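Local coordinates for inositol monophosphatase family protein (Staphylococcus aureus subsp. aureus MSSA476, PDB 4I3Y) that probably hydrolyses inositol monophosphates to inositol and phosphate with the help of magnesium, a reaction that lithium inhibits, at residues Q168-D173 against G265-Y270; S21-I26 against I111-F116; M37-K42 against N101-Q106; D160-F165 against S184-G189. All coordinates share one frame; numbering follows the deposited sequence.

Interaction 1: residues Q168-D173 against G265-Y270; sequences QVMNLD and GGYQKY
Asn171 and Lys269 meet where the C-terminal tail lies against the turn leading into helix 172-181. The CB of Asn171 presses closely on Gln268 O, 3.0 Å away, with Lys269 CA at its flank. Beside it, the backbone N of Asn171 sends its hydrogen almost straight (179°) to Tyr267 O at 2.8 Å. The same Tyr267 O also receives a CA-H contact from Met170, so one carbonyl meets two successive residues. Asn171 is the N-cap of helix 172-181: its OD1 accepts from Asp173 N at 3.0 Å, and the donor sits above the side-chain carbonyl plane. The tail therefore holds the backbone of the very residue that caps the helix. The lysine chain folds along the backbone of 168-170. Lys269 bends at chi2 (-98°), which lays CD on Met170 O at 3.3 Å, and a second bend near its end carries NZ to Gln168 O in a weak hydrogen bond. Met170 runs extended past CG toward Leu261 and Val175, meeting the Tyr267 ring obliquely, CG to CD1, at 4.4 Å. Gln176 of the second subunit packs on Lys269, and Gln268 N donates to a bound tetraethylene glycol, probably left from crystallisation.

Interaction 2: residues S21-I26 against I111-F116; sequences SWLKQI and IILAYF
In Ile111 the CG1 branch stands beside the backbone N (chi1 -60°) and then runs extended, pushing CD1 out from the strand until it meets Ile26 CG2 at 4.0 Å. Leu113, two residues further along, likewise has CG anti to its carbonyl carbon (chi1 -86°), and its CD1 reaches Leu23 CD1 at 3.9 Å, the two leucine chains passing each other in opposite directions. Leu23 CD1 serves both strand residues, since Ile111 CG2 lies 4.3 Å from it. At the side, Trp22 CZ3 approaches Leu113 CD1 obliquely, while Ile26 CD1 rests on one face of the indole, 3.6 Å above its plane and toward the rim. Helix 12-35 thus lies on the seven-stranded mixed sheet, its segment 21-26 running at 171° to segment 111-116 of strand 110-117, with the segment axes 11.5 Å apart. Helix 51-67 packs beside it: Phe60 meets Trp22 edge-to-face and also touches Leu113. All five touching residues are buried, and what crosses between helix and strand is methyl and ring carbon alone. The contact therefore rests on shape and the exclusion of water, the strand's polar backbone being spent on neighbours such as Asp94 and Tyr127.

Interaction 3: residues M37-K42 against N101-Q106; sequences MTTETK and NLVKQQ
Leu102 O accepts the backbone N-H of Gln106 at 3.0 Å, and the methyl of Met37 comes loosely within reach of the same carbonyl, CE to Leu102 O 4.2 Å. This carbonyl belongs to the last turn of helix 99-105, where Gln106 leaves helical geometry with a positive phi. Met37 comes to it because its CG is anti to the backbone N (chi1 -177°) and its chain stays extended until a bend at chi3 (67°) turns CE over the helix. That methyl settles 4.0 Å from Val103 CA, while SD slides alongside Leu102, 4.2 Å from its CG. Further along, Thr39 OG1 and Val103 CG2 are 3.9 Å apart, the two branched side chains crossing at a slant. Strand 39-41 pairs with 48-50 in a two-stranded beta hairpin, and Thr50 supports both Thr39 and Val103 from that side. On the helix, Lys104 makes a cation-pi contact with Phe183 of the second subunit. Just after strand 39-41, Lys42 NZ forms a salt bridge with Glu77 and a hydrogen bond with the magnesium ligand Glu76, and its charge may influence the metal site. A thioether, methyls and a hydroxyl carry this surface contact across without a directional bond; what joins segment 37-42 to the end of helix 99-105 is van der Waals contact.

Interaction 4: residues D160-F165 against S184-G189; sequences DAIISF and SYRLVG
One face of the Phe165 ring is covered by the edge of Tyr185, whose CE1 stands 3.7 Å above the plane over the ring centre. The pair joins the ends of the two parallel strands of a beta-alpha-beta crossover, strand 162-164, helix 172-181 and strand 184-185, at the edge of the five-stranded mixed sheet within the chain. The ring planes meet at 64° in an edge-to-face pair with centroids 5.0 Å apart. At its own edge, in plane, Tyr185 has Phe165 O, and its hydroxyl donates to that oxygen at 2.6 Å, nearly along the C=O axis; phenylalanine thus offers ring and carbonyl to one tyrosine. Phe179 of the connecting helix adds another edge-to-face contact with Tyr185. Parallel pairing follows the usual staggered pattern: Ile163 N donates to Ser184 O at 2.9 Å and Ile163 O accepts from Arg186 N at 3.1 Å. Ser164 OG is bound by Asp194 and His206. Arg186 bends at chi2 and chi3, so that NH2 returns to Tyr185 O at 3.2 Å, while NH1 reaches Asn101 OD1 of the second subunit. Ile162 crosses the arginine obliquely, its CG2 3.5 Å from Arg186 CB.

Overall arrangement
Along the chain interaction 2 encloses interaction 3, and both close before interactions 4 and 1 begin, whose segments alternate. Interaction 2 belongs to the seven-stranded sheet, and interaction 3 sits about 21 Å from it, centre to centre, on the elements that follow helix 12-35 and precede strand 110-117. Interaction 1 sits at the start of helix 172-181, which connects the two strands of interaction 4; the two contacts touch through Met170 CE and Phe165 CD1, their centres about 17 Å apart. Interactions 3 and 4 also touch, by a probable hydrogen bond from Asn101 to Val188, which joins helix 99-105 to the loop after strand 184-185. Interactions 1, 3 and 4 all touch the second subunit, whereas interaction 2 is internal.

Interaction 1: residues Q168-D173 against G265-Y270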
loop_
_atom_site.group_PDB
_atom_site.type_symbol
_atom_site.label_atom_id
_atom_site.label_comp_id
_atom_site.label_asym_id
_atom_site.label_seq_id
_atom_site.Cartn_x
_atom_site.Cartn_y
_atom_site.Cartn_z
ATOM N N GLN A 168 -12.609 -9.030 4.037
ATOM C CA GLN A 168 -13.304 -10.109 3.295
ATOM C C GLN A 168 -13.601 -11.251 4.212
ATOM O O GLN A 168 -14.283 -12.177 3.843
ATOM C CB GLN A 168 -12.470 -10.675 2.149
ATOM C CG GLN A 168 -11.885 -9.630 1.242
ATOM C CD GLN A 168 -11.182 -10.222 0.042
ATOM O OE1 GLN A 168 -10.108 -9.785 -0.339
ATOM N NE2 GLN A 168 -11.773 -11.233 -0.529
ATOM N N VAL A 169 -13.113 -11.146 5.432
ATOM C CA VAL A 169 -13.077 -12.241 6.323
ATOM C C VAL A 169 -13.925 -11.956 7.568
ATOM O O VAL A 169 -13.932 -12.731 8.501
ATOM C CB VAL A 169 -11.555 -12.547 6.585
ATOM C CG1 VAL A 169 -11.178 -12.496 8.050
ATOM C CG2 VAL A 169 -11.161 -13.829 5.874
ATOM N N MET A 170 -14.652 -10.842 7.556
ATOM C CA MET A 170 -15.372 -10.377 8.687
ATOM C C MET A 170 -16.825 -10.138 8.319
ATOM O O MET A 170 -17.179 -9.916 7.151
ATOM C CB MET A 170 -14.831 -9.037 9.171
ATOM C CG MET A 170 -13.646 -9.043 10.106
ATOM S SD MET A 170 -13.410 -7.273 10.514
ATOM C CE MET A 170 -11.762 -7.460 11.161
ATOM N N ASN A 171 -17.655 -10.126 9.355
ATOM C CA ASN A 171 -19.046 -9.779 9.185
ATOM C C ASN A 171 -19.112 -8.337 8.674
ATOM O O ASN A 171 -18.429 -7.423 9.211
ATOM C CB ASN A 171 -19.676 -9.886 10.574
ATOM C CG ASN A 171 -20.736 -8.860 10.820
ATOM O OD1 ASN A 171 -21.656 -8.673 10.030
ATOM N ND2 ASN A 171 -20.634 -8.203 11.968
ATOM N N LEU A 172 -19.944 -8.098 7.657
ATOM C CA LEU A 172 -20.008 -6.781 7.042
ATOM C C LEU A 172 -20.459 -5.632 7.953
ATOM O O LEU A 172 -20.055 -4.486 7.720
ATOM C CB LEU A 172 -20.893 -6.800 5.820
ATOM C CG LEU A 172 -20.321 -7.301 4.482
ATOM C CD1 LEU A 172 -18.827 -7.492 4.477
ATOM C CD2 LEU A 172 -21.051 -8.517 3.948
ATOM N N ASP A 173 -21.273 -5.921 8.978
ATOM C CA ASP A 173 -21.753 -4.879 9.868
ATOM C C ASP A 173 -20.567 -4.406 10.624
ATOM O O ASP A 173 -20.408 -3.228 10.831
ATOM C CB ASP A 173 -22.726 -5.404 10.919
ATOM C CG ASP A 173 -24.141 -5.182 10.556
ATOM O OD1 ASP A 173 -24.475 -5.168 9.348
ATOM O OD2 ASP A 173 -24.933 -5.038 11.507
ATOM N N GLY A 265 -22.452 -9.253 19.187
ATOM C CA GLY A 265 -22.203 -10.658 18.883
ATOM C C GLY A 265 -20.819 -10.912 18.279
ATOM O O GLY A 265 -20.479 -12.059 18.011
ATOM N N GLY A 266 -20.030 -9.847 18.065
ATOM C CA GLY A 266 -18.665 -9.978 17.491
ATOM C C GLY A 266 -18.482 -9.948 15.973
ATOM O O GLY A 266 -19.358 -9.493 15.245
ATOM N N TYR A 267 -17.333 -10.412 15.462
ATOM C CA TYR A 267 -16.926 -9.934 14.142
ATOM C C TYR A 267 -17.000 -11.030 13.101
ATOM O O TYR A 267 -16.704 -10.802 11.943
ATOM C CB TYR A 267 -15.508 -9.343 14.210
ATOM C CG TYR A 267 -14.543 -10.361 14.710
ATOM C CD1 TYR A 267 -14.020 -11.347 13.833
ATOM C CD2 TYR A 267 -14.175 -10.403 16.075
ATOM C CE1 TYR A 267 -13.143 -12.325 14.289
ATOM C CE2 TYR A 267 -13.290 -11.370 16.531
ATOM C CZ TYR A 267 -12.771 -12.297 15.619
ATOM O OH TYR A 267 -11.916 -13.229 16.064
ATOM N N GLN A 268 -17.373 -12.233 13.529
ATOM C CA GLN A 268 -17.472 -13.376 12.617
ATOM C C GLN A 268 -18.680 -13.194 11.689
ATOM O O GLN A 268 -19.678 -12.501 12.018
ATOM C CB GLN A 268 -17.603 -14.696 13.423
ATOM C CG GLN A 268 -16.475 -14.988 14.429
ATOM C CD GLN A 268 -15.212 -15.449 13.728
ATOM O OE1 GLN A 268 -15.256 -15.798 12.547
ATOM N NE2 GLN A 268 -14.073 -15.430 14.431
ATOM N N LYS A 269 -18.626 -13.818 10.531
ATOM C CA LYS A 269 -19.737 -13.703 9.549
ATOM C C LYS A 269 -21.052 -14.313 10.135
ATOM O O LYS A 269 -22.169 -13.754 10.017
ATOM C CB LYS A 269 -19.291 -14.389 8.258
ATOM C CG LYS A 269 -18.150 -13.681 7.523
ATOM C CD LYS A 269 -18.680 -12.807 6.379
ATOM C CE LYS A 269 -17.700 -12.601 5.212
ATOM N NZ LYS A 269 -17.006 -13.857 4.823
ATOM N N TYR A 270 -20.890 -15.425 10.849
ATOM C CA TYR A 270 -21.973 -16.011 11.609
ATOM C C TYR A 270 -21.806 -15.647 13.087
ATOM O O TYR A 270 -20.857 -16.068 13.753
ATOM C CB TYR A 270 -21.974 -17.521 11.453
ATOM C CG TYR A 270 -22.296 -18.021 10.083
ATOM C CD1 TYR A 270 -23.245 -17.368 9.261
ATOM C CD2 TYR A 270 -21.672 -19.183 9.600
ATOM C CE1 TYR A 270 -23.544 -17.885 7.982
ATOM C CE2 TYR A 270 -21.972 -19.699 8.335
ATOM C CZ TYR A 270 -22.903 -19.072 7.540
ATOM O OH TYR A 270 -23.148 -19.604 6.268
#

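Interaction 2: residues S21-I26 against I111-F116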
loop_
_atom_site.group_PDB
_atom_site.type_symbol
_atom_site.label_atom_id
_atom_site.label_comp_id
_atom_site.label_asym_id
_atom_site.label_seq_id
_atom_site.Cartn_x
_atom_site.Cartn_y
_atom_site.Cartn_z
ATOM N N SER A 21 23.299 -9.129 8.555
ATOM C CA SER A 21 24.205 -9.449 7.445
ATOM C C SER A 21 23.629 -10.565 6.487
ATOM O O SER A 21 23.662 -10.456 5.223
ATOM C CB SER A 21 25.577 -9.776 8.056
ATOM O OG SER A 21 26.425 -10.170 7.020
ATOM N N TRP A 22 23.033 -11.607 7.080
ATOM C CA TRP A 22 22.396 -12.662 6.283
ATOM C C TRP A 22 21.193 -12.073 5.504
ATOM O O TRP A 22 21.025 -12.377 4.362
ATOM C CB TRP A 22 21.955 -13.854 7.147
ATOM C CG TRP A 22 21.252 -14.931 6.356
ATOM C CD1 TRP A 22 21.836 -15.972 5.700
ATOM C CD2 TRP A 22 19.823 -15.084 6.155
ATOM N NE1 TRP A 22 20.887 -16.775 5.131
ATOM C CE2 TRP A 22 19.643 -16.256 5.366
ATOM C CE3 TRP A 22 18.692 -14.340 6.543
ATOM C CZ2 TRP A 22 18.396 -16.700 4.945
ATOM C CZ3 TRP A 22 17.433 -14.783 6.115
ATOM C CH2 TRP A 22 17.301 -15.975 5.326
ATOM N N LEU A 23 20.408 -11.212 6.152
ATOM C CA LEU A 23 19.255 -10.553 5.523
ATOM C C LEU A 23 19.661 -9.675 4.370
ATOM O O LEU A 23 19.159 -9.835 3.252
ATOM C CB LEU A 23 18.513 -9.732 6.548
ATOM C CG LEU A 23 17.126 -10.031 7.095
ATOM C CD1 LEU A 23 16.534 -11.424 6.823
ATOM C CD2 LEU A 23 16.995 -9.608 8.540
ATOM N N LYS A 24 20.609 -8.764 4.619
ATOM C CA LYS A 24 21.100 -7.913 3.553
ATOM C C LYS A 24 21.747 -8.684 2.405
ATOM O O LYS A 24 21.654 -8.270 1.249
ATOM C CB LYS A 24 22.012 -6.781 4.083
ATOM C CG LYS A 24 21.290 -5.759 4.970
ATOM C CD LYS A 24 20.136 -4.994 4.284
ATOM C CE LYS A 24 20.439 -4.281 2.943
ATOM N NZ LYS A 24 19.128 -3.795 2.322
ATOM N N GLN A 25 22.352 -9.827 2.664
ATOM C CA GLN A 25 22.904 -10.592 1.518
ATOM C C GLN A 25 21.873 -11.498 0.780
ATOM O O GLN A 25 22.165 -12.115 -0.248
ATOM C CB GLN A 25 24.093 -11.394 1.988
ATOM C CG GLN A 25 23.739 -12.517 2.928
ATOM C CD GLN A 25 23.344 -13.769 2.158
ATOM O OE1 GLN A 25 23.936 -14.055 1.096
ATOM N NE2 GLN A 25 22.309 -14.516 2.666
ATOM N N ILE A 26 20.650 -11.564 1.297
ATOM C CA ILE A 26 19.554 -12.154 0.546
ATOM C C ILE A 26 19.119 -11.202 -0.662
ATOM O O ILE A 26 18.533 -11.669 -1.598
ATOM C CB ILE A 26 18.385 -12.538 1.516
ATOM C CG1 ILE A 26 17.793 -13.912 1.189
ATOM C CG2 ILE A 26 17.318 -11.461 1.535
ATOM C CD1 ILE A 26 18.603 -15.070 1.715
ATOM N N ILE A 111 10.152 -10.293 4.815
ATOM C CA ILE A 111 10.639 -11.490 5.468
ATOM C C ILE A 111 10.528 -11.186 6.968
ATOM O O ILE A 111 10.956 -10.110 7.406
ATOM C CB ILE A 111 12.105 -11.756 5.095
ATOM C CG1 ILE A 111 12.268 -11.938 3.608
ATOM C CG2 ILE A 111 12.686 -12.984 5.827
ATOM C CD1 ILE A 111 13.740 -12.070 3.212
ATOM N N ILE A 112 9.933 -12.104 7.733
ATOM C CA ILE A 112 9.793 -11.932 9.169
ATOM C C ILE A 112 10.692 -12.895 10.001
ATOM O O ILE A 112 10.644 -14.157 9.855
ATOM C CB ILE A 112 8.315 -12.033 9.643
ATOM C CG1 ILE A 112 7.475 -11.031 8.829
ATOM C CG2 ILE A 112 8.190 -11.786 11.169
ATOM C CD1 ILE A 112 5.973 -11.018 9.127
ATOM N N LEU A 113 11.456 -12.309 10.917
ATOM C CA LEU A 113 12.279 -13.154 11.841
ATOM C C LEU A 113 12.149 -12.698 13.250
ATOM O O LEU A 113 12.137 -11.485 13.498
ATOM C CB LEU A 113 13.777 -13.060 11.499
ATOM C CG LEU A 113 14.253 -14.010 10.432
ATOM C CD1 LEU A 113 15.648 -13.592 9.928
ATOM C CD2 LEU A 113 14.222 -15.486 10.888
ATOM N N ALA A 114 12.095 -13.640 14.201
ATOM C CA ALA A 114 12.019 -13.267 15.600
ATOM C C ALA A 114 12.701 -14.367 16.444
ATOM O O ALA A 114 12.474 -15.581 16.218
ATOM C CB ALA A 114 10.568 -13.064 16.049
ATOM N N TYR A 115 13.551 -13.897 17.369
ATOM C CA TYR A 115 14.294 -14.741 18.282
ATOM C C TYR A 115 13.770 -14.570 19.731
ATOM O O TYR A 115 13.693 -13.452 20.294
ATOM C CB TYR A 115 15.784 -14.400 18.204
ATOM C CG TYR A 115 16.644 -14.976 19.313
ATOM C CD1 TYR A 115 16.795 -16.366 19.456
ATOM C CD2 TYR A 115 17.342 -14.120 20.219
ATOM C CE1 TYR A 115 17.623 -16.912 20.469
ATOM C CE2 TYR A 115 18.171 -14.639 21.247
ATOM C CZ TYR A 115 18.324 -16.028 21.367
ATOM O OH TYR A 115 19.111 -16.562 22.389
ATOM N N PHE A 116 13.509 -15.702 20.344
ATOM C CA PHE A 116 12.931 -15.754 21.664
ATOM C C PHE A 116 13.898 -16.561 22.523
ATOM O O PHE A 116 14.311 -17.667 22.138
ATOM C CB PHE A 116 11.558 -16.488 21.645
ATOM C CG PHE A 116 10.498 -15.735 20.911
ATOM C CD1 PHE A 116 9.650 -14.862 21.600
ATOM C CD2 PHE A 116 10.394 -15.844 19.536
ATOM C CE1 PHE A 116 8.693 -14.131 20.930
ATOM C CE2 PHE A 116 9.425 -15.110 18.855
ATOM C CZ PHE A 116 8.584 -14.254 19.541
#

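Interaction 3: residues M37-K42 against N101-Q106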
loop_
_atom_site.group_PDB
_atom_site.type_symbol
_atom_site.label_atom_id
_atom_site.label_comp_id
_atom_site.label_asym_id
_atom_site.label_seq_id
_atom_site.Cartn_x
_atom_site.Cartn_y
_atom_site.Cartn_z
ATOM N N MET A 37 10.383 -17.750 -10.742
ATOM C CA MET A 37 9.343 -18.016 -9.775
ATOM C C MET A 37 8.379 -19.101 -10.258
ATOM O O MET A 37 7.934 -19.140 -11.404
ATOM C CB MET A 37 8.595 -16.734 -9.430
ATOM C CG MET A 37 7.533 -16.906 -8.382
ATOM S SD MET A 37 7.027 -15.304 -7.706
ATOM C CE MET A 37 6.210 -14.461 -9.048
ATOM N N THR A 38 8.079 -19.981 -9.319
ATOM C CA THR A 38 7.205 -21.070 -9.486
ATOM C C THR A 38 6.250 -21.083 -8.248
ATOM O O THR A 38 6.645 -20.741 -7.109
ATOM C CB THR A 38 8.072 -22.367 -9.618
ATOM O OG1 THR A 38 7.203 -23.451 -9.783
ATOM C CG2 THR A 38 8.907 -22.680 -8.401
ATOM N N THR A 39 4.986 -21.416 -8.475
ATOM C CA THR A 39 3.966 -21.292 -7.434
ATOM C C THR A 39 3.297 -22.615 -7.157
ATOM O O THR A 39 3.031 -23.348 -8.082
ATOM C CB THR A 39 2.890 -20.290 -7.858
ATOM O OG1 THR A 39 3.490 -18.995 -7.901
ATOM C CG2 THR A 39 1.757 -20.286 -6.850
ATOM N N GLU A 40 3.063 -22.917 -5.875
ATOM C CA GLU A 40 2.222 -24.066 -5.502
ATOM C C GLU A 40 1.125 -23.613 -4.554
ATOM O O GLU A 40 1.190 -22.493 -4.045
ATOM C CB GLU A 40 3.103 -25.161 -4.859
ATOM C CG GLU A 40 3.993 -25.860 -5.865
ATOM C CD GLU A 40 3.184 -26.464 -7.035
ATOM O OE1 GLU A 40 1.973 -26.836 -6.850
ATOM O OE2 GLU A 40 3.765 -26.570 -8.152
ATOM N N THR A 41 0.122 -24.463 -4.348
ATOM C CA THR A 41 -1.002 -24.200 -3.452
ATOM C C THR A 41 -0.864 -25.066 -2.229
ATOM O O THR A 41 -0.130 -26.046 -2.252
ATOM C CB THR A 41 -2.343 -24.500 -4.126
ATOM O OG1 THR A 41 -2.356 -25.875 -4.531
ATOM C CG2 THR A 41 -2.522 -23.606 -5.352
ATOM N N LYS A 42 -1.504 -24.687 -1.127
ATOM C CA LYS A 42 -1.447 -25.492 0.108
ATOM C C LYS A 42 -2.895 -25.817 0.493
ATOM O O LYS A 42 -3.457 -26.743 -0.065
ATOM C CB LYS A 42 -0.652 -24.777 1.235
ATOM C CG LYS A 42 0.790 -24.416 0.864
ATOM C CD LYS A 42 1.612 -24.026 2.091
ATOM C CE LYS A 42 1.356 -22.579 2.471
ATOM N NZ LYS A 42 2.131 -22.226 3.670
ATOM N N ASN A 101 0.985 -10.976 -2.483
ATOM C CA ASN A 101 1.526 -9.741 -3.048
ATOM C C ASN A 101 2.812 -10.013 -3.798
ATOM O O ASN A 101 3.052 -9.407 -4.839
ATOM C CB ASN A 101 1.831 -8.717 -1.941
ATOM C CG ASN A 101 0.602 -8.065 -1.407
ATOM O OD1 ASN A 101 -0.482 -8.142 -2.014
ATOM N ND2 ASN A 101 0.729 -7.446 -0.252
ATOM N N LEU A 102 3.677 -10.871 -3.268
ATOM C CA LEU A 102 4.864 -11.288 -4.086
ATOM C C LEU A 102 4.494 -11.787 -5.475
ATOM O O LEU A 102 5.082 -11.346 -6.483
ATOM C CB LEU A 102 5.694 -12.366 -3.327
ATOM C CG LEU A 102 6.773 -13.101 -4.141
ATOM C CD1 LEU A 102 7.766 -12.112 -4.666
ATOM C CD2 LEU A 102 7.465 -14.228 -3.401
ATOM N N VAL A 103 3.509 -12.700 -5.548
ATOM C CA VAL A 103 3.138 -13.362 -6.794
ATOM C C VAL A 103 2.448 -12.377 -7.713
ATOM O O VAL A 103 2.798 -12.279 -8.898
ATOM C CB VAL A 103 2.212 -14.619 -6.524
ATOM C CG1 VAL A 103 1.569 -15.162 -7.798
ATOM C CG2 VAL A 103 2.976 -15.742 -5.841
ATOM N N LYS A 104 1.420 -11.685 -7.192
ATOM C CA LYS A 104 0.631 -10.743 -8.021
ATOM C C LYS A 104 1.347 -9.417 -8.299
ATOM O O LYS A 104 1.092 -8.777 -9.316
ATOM C CB LYS A 104 -0.752 -10.469 -7.389
ATOM C CG LYS A 104 -1.619 -11.711 -7.220
ATOM C CD LYS A 104 -1.950 -12.381 -8.563
ATOM C CE LYS A 104 -2.503 -13.815 -8.352
ATOM N NZ LYS A 104 -3.024 -14.387 -9.635
ATOM N N GLN A 105 2.220 -8.962 -7.398
ATOM C CA GLN A 105 2.688 -7.609 -7.546
ATOM C C GLN A 105 4.191 -7.446 -7.519
ATOM O O GLN A 105 4.712 -6.355 -7.895
ATOM C CB GLN A 105 2.098 -6.717 -6.442
ATOM C CG GLN A 105 0.551 -6.749 -6.261
ATOM C CD GLN A 105 0.140 -5.576 -5.348
ATOM O OE1 GLN A 105 -0.285 -5.767 -4.170
ATOM N NE2 GLN A 105 0.362 -4.363 -5.840
ATOM N N GLN A 106 4.895 -8.445 -6.986
ATOM C CA GLN A 106 6.329 -8.286 -6.679
ATOM C C GLN A 106 6.616 -7.042 -5.852
ATOM O O GLN A 106 7.652 -6.410 -5.998
ATOM C CB GLN A 106 7.182 -8.295 -7.947
ATOM C CG GLN A 106 7.319 -9.690 -8.481
ATOM C CD GLN A 106 6.972 -9.770 -9.914
ATOM O OE1 GLN A 106 6.044 -9.069 -10.390
ATOM N NE2 GLN A 106 7.690 -10.641 -10.642
#

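Interaction 4: residues D160-F165 against S184-G189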
loop_
_atom_site.group_PDB
_atom_site.type_symbol
_atom_site.label_atom_id
_atom_site.label_comp_id
_atom_site.label_asym_id
_atom_site.label_seq_id
_atom_site.Cartn_x
_atom_site.Cartn_y
_atom_site.Cartn_z
ATOM N N ASP A 160 -9.247 9.788 14.106
ATOM C CA ASP A 160 -8.174 10.500 13.435
ATOM C C ASP A 160 -7.197 9.566 12.701
ATOM O O ASP A 160 -6.126 10.015 12.228
ATOM C CB ASP A 160 -7.399 11.327 14.445
ATOM C CG ASP A 160 -8.285 12.339 15.139
ATOM O OD1 ASP A 160 -9.075 12.969 14.427
ATOM O OD2 ASP A 160 -8.226 12.463 16.386
ATOM N N ALA A 161 -7.527 8.283 12.612
ATOM C CA ALA A 161 -6.466 7.331 12.226
ATOM C C ALA A 161 -6.910 6.409 11.115
ATOM O O ALA A 161 -8.096 6.105 11.018
ATOM C CB ALA A 161 -6.020 6.513 13.434
ATOM N N ILE A 162 -5.949 5.966 10.293
ATOM C CA ILE A 162 -6.258 5.019 9.226
ATOM C C ILE A 162 -6.233 3.629 9.821
ATOM O O ILE A 162 -5.362 3.325 10.597
ATOM C CB ILE A 162 -5.245 5.126 8.037
ATOM C CG1 ILE A 162 -5.429 6.486 7.344
ATOM C CG2 ILE A 162 -5.381 3.945 7.077
ATOM C CD1 ILE A 162 -4.318 6.814 6.354
ATOM N N ILE A 163 -7.193 2.780 9.494
ATOM C CA ILE A 163 -7.030 1.397 9.962
ATOM C C ILE A 163 -6.957 0.419 8.848
ATOM O O ILE A 163 -7.369 0.717 7.721
ATOM C CB ILE A 163 -8.109 0.903 10.931
ATOM C CG1 ILE A 163 -9.510 1.042 10.363
ATOM C CG2 ILE A 163 -7.969 1.602 12.266
ATOM C CD1 ILE A 163 -10.426 0.342 11.370
ATOM N N SER A 164 -6.449 -0.763 9.180
ATOM C CA SER A 164 -6.156 -1.773 8.199
ATOM C C SER A 164 -6.580 -3.145 8.718
ATOM O O SER A 164 -6.339 -3.512 9.902
ATOM C CB SER A 164 -4.638 -1.715 7.966
ATOM O OG SER A 164 -4.074 -2.933 7.562
ATOM N N PHE A 165 -7.212 -3.922 7.843
ATOM C CA PHE A 165 -7.681 -5.253 8.212
ATOM C C PHE A 165 -8.205 -5.881 6.939
ATOM O O PHE A 165 -8.408 -5.161 5.921
ATOM C CB PHE A 165 -8.791 -5.203 9.302
ATOM C CG PHE A 165 -10.016 -4.392 8.903
ATOM C CD1 PHE A 165 -11.092 -4.996 8.240
ATOM C CD2 PHE A 165 -10.110 -3.046 9.229
ATOM C CE1 PHE A 165 -12.217 -4.259 7.867
ATOM C CE2 PHE A 165 -11.236 -2.293 8.862
ATOM C CZ PHE A 165 -12.273 -2.901 8.154
ATOM N N SER A 184 -9.956 6.770 7.903
ATOM C CA SER A 184 -10.089 6.029 6.593
ATOM C C SER A 184 -9.568 4.582 6.718
ATOM O O SER A 184 -9.098 4.147 7.784
ATOM C CB SER A 184 -9.388 6.780 5.457
ATOM O OG SER A 184 -9.828 6.428 4.143
ATOM N N TYR A 185 -9.655 3.847 5.623
ATOM C CA TYR A 185 -9.220 2.450 5.568
ATOM C C TYR A 185 -8.182 2.284 4.458
ATOM O O TYR A 185 -8.359 2.821 3.357
ATOM C CB TYR A 185 -10.424 1.550 5.233
ATOM C CG TYR A 185 -10.103 0.135 4.830
ATOM C CD1 TYR A 185 -9.930 -0.844 5.788
ATOM C CD2 TYR A 185 -9.992 -0.231 3.479
ATOM C CE1 TYR A 185 -9.640 -2.151 5.438
ATOM C CE2 TYR A 185 -9.649 -1.547 3.115
ATOM C CZ TYR A 185 -9.496 -2.516 4.098
ATOM O OH TYR A 185 -9.238 -3.886 3.792
ATOM N N ARG A 186 -7.169 1.467 4.730
ATOM C CA ARG A 186 -6.110 1.206 3.806
ATOM C C ARG A 186 -5.746 -0.290 4.001
ATOM O O ARG A 186 -5.978 -0.876 5.085
ATOM C CB ARG A 186 -4.926 2.256 3.989
ATOM C CG ARG A 186 -4.788 3.157 2.715
ATOM C CD ARG A 186 -4.653 4.676 2.757
ATOM N NE ARG A 186 -5.978 4.984 2.579
ATOM C CZ ARG A 186 -6.659 6.100 2.501
ATOM N NH1 ARG A 186 -6.196 7.338 2.456
ATOM N NH2 ARG A 186 -7.941 5.854 2.516
ATOM N N LEU A 187 -5.177 -0.921 2.979
ATOM C CA LEU A 187 -4.590 -2.253 3.191
ATOM C C LEU A 187 -3.369 -2.477 2.367
ATOM O O LEU A 187 -3.439 -2.475 1.112
ATOM C CB LEU A 187 -5.617 -3.363 2.972
ATOM C CG LEU A 187 -5.159 -4.828 3.105
ATOM C CD1 LEU A 187 -4.742 -5.224 4.536
ATOM C CD2 LEU A 187 -6.316 -5.716 2.733
ATOM N N VAL A 188 -2.247 -2.728 3.028
ATOM C CA VAL A 188 -1.011 -3.158 2.291
ATOM C C VAL A 188 -1.112 -4.663 1.874
ATOM O O VAL A 188 -0.722 -5.044 0.751
ATOM C CB VAL A 188 0.265 -2.932 3.152
ATOM C CG1 VAL A 188 1.507 -3.316 2.387
ATOM C CG2 VAL A 188 0.375 -1.463 3.633
ATOM N N GLY A 189 -1.577 -5.501 2.803
ATOM C CA GLY A 189 -1.781 -6.907 2.533
ATOM C C GLY A 189 -0.670 -7.875 2.927
ATOM O O GLY A 189 -0.717 -9.080 2.583
#